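Local structure of lactoylglutathione lyase (Pseudomonas aeruginosa, 4MTR) at residues Y72-I77 and K120-Q125; A11-A16 and L55-N60. The protein belongs to the glyoxalase/bleomycin resistance/dioxygenase superfamily and binds zinc ions at sites shared between the two subunits of its dimer. All blocks are in the same frame, centred on the assembly; numbering follows the deposited sequence.

Interaction 1: Y72-I77 and K120-Q125; sequences YGHLAI and KVELIQ. With ZN (zinc ion), chain F.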
loop_
_atom_site.group_PDB
_atom_site.type_symbol
_atom_site.label_atom_id
_atom_site.label_comp_id
_atom_site.label_asym_id
_atom_site.label_seq_id
_atom_site.Cartn_x
_atom_site.Cartn_y
_atom_site.Cartn_z
ATOM N N TYR A 72 2.629 -8.052 -4.166
ATOM C CA TYR A 72 1.676 -7.145 -3.540
ATOM C C TYR A 72 0.576 -7.918 -2.819
ATOM O O TYR A 72 -0.013 -8.827 -3.396
ATOM C CB TYR A 72 1.084 -6.163 -4.534
ATOM C CG TYR A 72 0.053 -5.268 -3.883
ATOM C CD1 TYR A 72 0.427 -4.313 -2.947
ATOM C CD2 TYR A 72 -1.307 -5.450 -4.121
ATOM C CE1 TYR A 72 -0.507 -3.488 -2.346
ATOM C CE2 TYR A 72 -2.262 -4.639 -3.505
ATOM C CZ TYR A 72 -1.851 -3.658 -2.620
ATOM O OH TYR A 72 -2.755 -2.871 -1.968
ATOM N N GLY A 73 0.333 -7.562 -1.564
ATOM C CA GLY A 73 -0.653 -8.243 -0.734
ATOM C C GLY A 73 -2.038 -7.641 -0.826
ATOM O O GLY A 73 -2.895 -8.143 -1.561
ATOM N N HIS A 74 -2.273 -6.564 -0.066
ATOM C CA HIS A 74 -3.590 -5.937 0.023
ATOM C C HIS A 74 -3.469 -4.572 0.699
ATOM O O HIS A 74 -2.378 -4.190 1.150
ATOM C CB HIS A 74 -4.526 -6.855 0.868
ATOM C CG HIS A 74 -4.013 -7.199 2.240
ATOM N ND1 HIS A 74 -3.448 -8.435 2.511
ATOM C CD2 HIS A 74 -4.038 -6.477 3.385
ATOM C CE1 HIS A 74 -3.102 -8.408 3.785
ATOM N NE2 HIS A 74 -3.448 -7.259 4.361
ATOM N N LEU A 75 -4.602 -3.849 0.755
ATOM C CA LEU A 75 -4.737 -2.578 1.446
ATOM C C LEU A 75 -5.737 -2.858 2.551
ATOM O O LEU A 75 -6.809 -3.386 2.269
ATOM C CB LEU A 75 -5.263 -1.450 0.505
ATOM C CG LEU A 75 -5.363 -0.067 1.167
ATOM C CD1 LEU A 75 -3.962 0.525 1.440
ATOM C CD2 LEU A 75 -6.167 0.903 0.278
ATOM N N ALA A 76 -5.397 -2.529 3.815
ATOM C CA ALA A 76 -6.324 -2.759 4.938
ATOM C C ALA A 76 -6.983 -1.466 5.329
ATOM O O ALA A 76 -6.320 -0.430 5.466
ATOM C CB ALA A 76 -5.591 -3.341 6.124
ATOM N N ILE A 77 -8.310 -1.519 5.498
ATOM C CA ILE A 77 -9.109 -0.341 5.871
ATOM C C ILE A 77 -9.936 -0.668 7.091
ATOM O O ILE A 77 -10.556 -1.727 7.127
ATOM C CB ILE A 77 -9.998 0.128 4.694
ATOM C CG1 ILE A 77 -9.089 0.615 3.517
ATOM C CG2 ILE A 77 -10.948 1.307 5.182
ATOM C CD1 ILE A 77 -9.768 0.897 2.263
ATOM N N LYS A 120 -6.804 -6.581 -3.732
ATOM C CA LYS A 120 -7.537 -6.974 -2.542
ATOM C C LYS A 120 -7.602 -5.883 -1.463
ATOM O O LYS A 120 -6.605 -5.227 -1.131
ATOM C CB LYS A 120 -6.936 -8.262 -1.958
ATOM C CG LYS A 120 -7.029 -9.460 -2.903
ATOM C CD LYS A 120 -6.286 -10.669 -2.341
ATOM C CE LYS A 120 -6.482 -11.898 -3.195
ATOM N NZ LYS A 120 -7.894 -12.376 -3.169
ATOM N N VAL A 121 -8.769 -5.761 -0.865
ATOM C CA VAL A 121 -8.970 -4.825 0.204
ATOM C C VAL A 121 -9.382 -5.627 1.431
ATOM O O VAL A 121 -10.367 -6.356 1.381
ATOM C CB VAL A 121 -9.983 -3.713 -0.177
ATOM C CG1 VAL A 121 -10.281 -2.798 1.014
ATOM C CG2 VAL A 121 -9.512 -2.900 -1.383
ATOM N N GLU A 122 -8.632 -5.481 2.525
ATOM C CA GLU A 122 -8.907 -6.136 3.790
ATOM C C GLU A 122 -9.756 -5.231 4.687
ATOM O O GLU A 122 -9.303 -4.166 5.083
ATOM C CB GLU A 122 -7.572 -6.478 4.472
ATOM C CG GLU A 122 -7.699 -7.375 5.705
ATOM C CD GLU A 122 -6.434 -7.636 6.507
ATOM O OE1 GLU A 122 -5.515 -6.786 6.513
ATOM O OE2 GLU A 122 -6.384 -8.692 7.174
ATOM N N LEU A 123 -10.983 -5.662 5.029
ATOM C CA LEU A 123 -11.870 -4.906 5.914
ATOM C C LEU A 123 -11.696 -5.351 7.342
ATOM O O LEU A 123 -11.947 -6.515 7.668
ATOM C CB LEU A 123 -13.355 -5.042 5.506
ATOM C CG LEU A 123 -13.709 -4.689 4.068
ATOM C CD1 LEU A 123 -15.135 -5.122 3.774
ATOM C CD2 LEU A 123 -13.485 -3.181 3.754
ATOM N N ILE A 124 -11.257 -4.439 8.192
ATOM C CA ILE A 124 -11.002 -4.771 9.590
ATOM C C ILE A 124 -11.982 -3.975 10.430
ATOM O O ILE A 124 -11.878 -2.764 10.521
ATOM C CB ILE A 124 -9.500 -4.534 9.950
ATOM C CG1 ILE A 124 -8.581 -5.502 9.140
ATOM C CG2 ILE A 124 -9.235 -4.604 11.489
ATOM C CD1 ILE A 124 -7.097 -5.214 9.212
ATOM N N GLN A 125 -12.956 -4.668 11.037
ATOM C CA GLN A 125 -13.971 -3.995 11.841
ATOM C C GLN A 125 -13.333 -3.232 12.989
ATOM O O GLN A 125 -12.470 -3.776 13.676
ATOM C CB GLN A 125 -15.000 -5.008 12.357
ATOM C CG GLN A 125 -16.253 -4.353 12.908
ATOM C CD GLN A 125 -17.377 -5.339 12.923
ATOM O OE1 GLN A 125 -18.039 -5.563 11.910
ATOM N NE2 GLN A 125 -17.585 -5.977 14.065
HETATM ZN ZN ZN F . -3.249 -6.873 6.428
HETATM O O HOH W 1 -5.220 -3.347 -2.615
HETATM O O HOH W 2 -4.163 -7.534 -4.043
HETATM O O HOH W 3 -3.336 -8.568 7.644
#
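Torsions bring H74 NE2 and E122 OE1 to the same zinc ion: the imidazole swings between the backbone N and the carbonyl carbon (chi1 55°), while the glutamate runs out extended, CG anti to its backbone N (chi1 -170°). They sit on adjacent parallel strands of a mixed sheet, in the beta-alpha-beta-beta-beta module of the glyoxalase superfamily. H74 NE2 binds the zinc ion at 2.1 Å and E122 OE1 at 2.3 Å, with the ring and carboxylate planes turned 68° apart; no hydrogen bond joins them. Strand 72-77 also pairs antiparallel with a strand of the second subunit, so the sheet crosses the dimer interface, and H5 and E56 of that subunit complete the protein ligands; water 3 coordinates too.

The strands are laced in a parallel register. K120 O takes the N-H of L75, E122 N donates to L75 O at 2.8 Å, and I77 N returns a bond to E122 O, before I124 N reaches I77 O. E122 thus has its backbone held in place, while the zinc bond itself holds OE1. On the sheet face bearing L75, I77 CD1 packs on V121 CG1; on the zinc face, A76 CB touches I124 CD1. Two waters bridge the strands: water 2 joins G73 O to K120 N, and water 1, bound to Y72 OH, donates to K120 O at 2.8 Å.

Interaction 2: A11-A16 and L55-N60; sequences ADLEAA and LELTHN. With ZN (zinc ion), chain E.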
loop_
_atom_site.group_PDB
_atom_site.type_symbol
_atom_site.label_atom_id
_atom_site.label_comp_id
_atom_site.label_asym_id
_atom_site.label_seq_id
_atom_site.Cartn_x
_atom_site.Cartn_y
_atom_site.Cartn_z
ATOM N N ALA A 11 -6.603 -0.043 -14.710
ATOM C CA ALA A 11 -6.953 -0.144 -16.142
ATOM C C ALA A 11 -7.944 0.918 -16.526
ATOM O O ALA A 11 -7.931 1.386 -17.659
ATOM C CB ALA A 11 -7.547 -1.519 -16.448
ATOM N N ASP A 12 -8.805 1.311 -15.590
ATOM C CA ASP A 12 -9.837 2.287 -15.850
ATOM C C ASP A 12 -10.029 3.136 -14.602
ATOM O O ASP A 12 -10.592 2.665 -13.612
ATOM C CB ASP A 12 -11.134 1.539 -16.251
ATOM C CG ASP A 12 -12.284 2.413 -16.714
ATOM O OD1 ASP A 12 -12.519 3.469 -16.088
ATOM O OD2 ASP A 12 -13.032 1.974 -17.611
ATOM N N LEU A 13 -9.597 4.402 -14.671
ATOM C CA LEU A 13 -9.666 5.321 -13.540
ATOM C C LEU A 13 -11.042 5.574 -12.963
ATOM O O LEU A 13 -11.192 5.511 -11.742
ATOM C CB LEU A 13 -8.842 6.611 -13.771
ATOM C CG LEU A 13 -8.600 7.480 -12.519
ATOM C CD1 LEU A 13 -7.621 6.807 -11.547
ATOM C CD2 LEU A 13 -8.092 8.848 -12.889
ATOM N N GLU A 14 -12.063 5.862 -13.821
ATOM C CA GLU A 14 -13.413 6.136 -13.322
ATOM C C GLU A 14 -14.020 4.908 -12.692
ATOM O O GLU A 14 -14.753 5.055 -11.712
ATOM C CB GLU A 14 -14.341 6.674 -14.422
ATOM C CG GLU A 14 -14.113 8.132 -14.774
ATOM C CD GLU A 14 -14.069 9.085 -13.600
ATOM O OE1 GLU A 14 -13.007 9.720 -13.445
ATOM O OE2 GLU A 14 -15.034 9.144 -12.799
ATOM N N ALA A 15 -13.724 3.706 -13.258
ATOM C CA ALA A 15 -14.195 2.436 -12.700
ATOM C C ALA A 15 -13.586 2.279 -11.307
ATOM O O ALA A 15 -14.279 1.919 -10.377
ATOM C CB ALA A 15 -13.759 1.277 -13.577
ATOM N N ALA A 16 -12.284 2.620 -11.159
ATOM C CA ALA A 16 -11.612 2.506 -9.869
ATOM C C ALA A 16 -12.195 3.528 -8.925
ATOM O O ALA A 16 -12.500 3.181 -7.801
ATOM C CB ALA A 16 -10.102 2.715 -10.051
ATOM N N LEU A 55 -4.581 6.817 -0.847
ATOM C CA LEU A 55 -4.370 5.806 -1.872
ATOM C C LEU A 55 -4.237 6.543 -3.193
ATOM O O LEU A 55 -5.122 7.324 -3.552
ATOM C CB LEU A 55 -5.540 4.796 -1.911
ATOM C CG LEU A 55 -5.489 3.770 -3.063
ATOM C CD1 LEU A 55 -4.224 2.849 -2.956
ATOM C CD2 LEU A 55 -6.792 2.965 -3.143
ATOM N N GLU A 56 -3.117 6.331 -3.892
ATOM C CA GLU A 56 -2.904 6.968 -5.178
ATOM C C GLU A 56 -3.252 5.996 -6.285
ATOM O O GLU A 56 -2.764 4.870 -6.330
ATOM C CB GLU A 56 -1.436 7.402 -5.309
ATOM C CG GLU A 56 -1.112 8.097 -6.637
ATOM C CD GLU A 56 0.369 8.442 -6.791
ATOM O OE1 GLU A 56 1.181 7.996 -5.951
ATOM O OE2 GLU A 56 0.711 9.204 -7.724
ATOM N N LEU A 57 -4.039 6.441 -7.211
ATOM C CA LEU A 57 -4.424 5.608 -8.350
ATOM C C LEU A 57 -3.842 6.196 -9.604
ATOM O O LEU A 57 -4.046 7.385 -9.861
ATOM C CB LEU A 57 -5.943 5.623 -8.467
ATOM C CG LEU A 57 -6.685 5.022 -7.270
ATOM C CD1 LEU A 57 -8.160 5.196 -7.437
ATOM C CD2 LEU A 57 -6.338 3.506 -7.082
ATOM N N THR A 58 -3.167 5.375 -10.406
ATOM C CA THR A 58 -2.553 5.837 -11.665
ATOM C C THR A 58 -3.138 5.097 -12.862
ATOM O O THR A 58 -3.221 3.888 -12.841
ATOM C CB THR A 58 -1.020 5.584 -11.636
ATOM O OG1 THR A 58 -0.445 6.313 -10.551
ATOM C CG2 THR A 58 -0.325 5.983 -12.927
ATOM N N HIS A 59 -3.462 5.822 -13.924
ATOM C CA HIS A 59 -3.842 5.192 -15.153
ATOM C C HIS A 59 -2.924 5.696 -16.247
ATOM O O HIS A 59 -2.838 6.910 -16.448
ATOM C CB HIS A 59 -5.316 5.446 -15.529
ATOM C CG HIS A 59 -5.625 4.774 -16.834
ATOM N ND1 HIS A 59 -5.400 3.424 -17.008
ATOM C CD2 HIS A 59 -5.932 5.323 -18.031
ATOM C CE1 HIS A 59 -5.635 3.185 -18.285
ATOM N NE2 HIS A 59 -5.966 4.299 -18.936
ATOM N N ASN A 60 -2.214 4.791 -16.912
ATOM C CA ASN A 60 -1.341 5.144 -18.030
ATOM C C ASN A 60 -2.198 5.003 -19.300
ATOM O O ASN A 60 -2.688 3.913 -19.589
ATOM C CB ASN A 60 -0.134 4.217 -18.101
ATOM C CG ASN A 60 0.779 4.285 -16.899
ATOM O OD1 ASN A 60 1.633 5.196 -16.767
ATOM N ND2 ASN A 60 0.672 3.275 -16.040
HETATM ZN ZN ZN E . 3.153 8.433 -5.014
HETATM O O HOH W 4 3.258 9.800 -6.354
#
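H59, L13 and L57 give up the most surface here, where the start of helix 13-22 lies over one face of the sheet that contains strand 54-60. This is the helix-on-sheet packing of the beta-alpha-beta-beta-beta module of the glyoxalase superfamily. L13 and L57 do the apolar work. With CG anti to the backbone N (chi1 -167°), the leucine on the helix directs CD1 onto L57 CB at 3.7 Å, its side chain slanting over that of its partner. L57 also reaches along the helix, its CD1 lying 4.1 Å from A16 CB, one turn after L13. L17 and Y20 of the same helix and V10 also touch L57, while T40 of the adjacent strand 39-45 touches L13.

H59 extends the contact to the loop before the helix. Its CB lies 4.1 Å from L13 CB, and its imidazole, brought up to the A11 carbonyl with CG anti to the backbone N (chi1 179°), has its nearest approach at H59 CE1 to A11 O, 3.0 Å, the oxygen coming obliquely to the ring. H59 ND1 is also near that oxygen, but its hydrogen bond goes to V10 O instead.

Just beyond, D12 caps the helix: its OD1 accepts from A15 N at 3.1 Å, from above the carboxylate plane, while A16 N bonds to D12 O. On the other side of the strand, E56 OE1 binds a zinc ion at 2.2 Å, a site it shares with H5 and with H74 and E122 of the second subunit.

No hydrogen bond crosses between 11-16 and 55-60: the helix meets the strand through L13, A16 and L57, and H59 adds a polar link to V10 just before 11-16. Because V10 O can only accept, ND1 must be the donor and carry a proton, while CE1 is the ring atom nearest A11 O.

In the fold
Interaction 2 comes first along the chain and closes before interaction 1 opens; their centres lie 18 Å apart, on opposite sides of the chain's centre. Within the chain each involves a different four-stranded mixed sheet, with the same 1-4-3-2 strand order; the second runs on across the subunit interface. Interaction 2 sets helix 13-22 on the fourth strand of the first sheet, whereas interaction 1 joins the first and fourth strands of the second. Strands 54-60 and 72-79 are consecutive, and the contacts touch where L75 CD2 meets L55 CD2 at 4.0 Å. Each zinc site pairs E56 of one subunit with H74 and E122 of the other, so it draws on both halves of the fold.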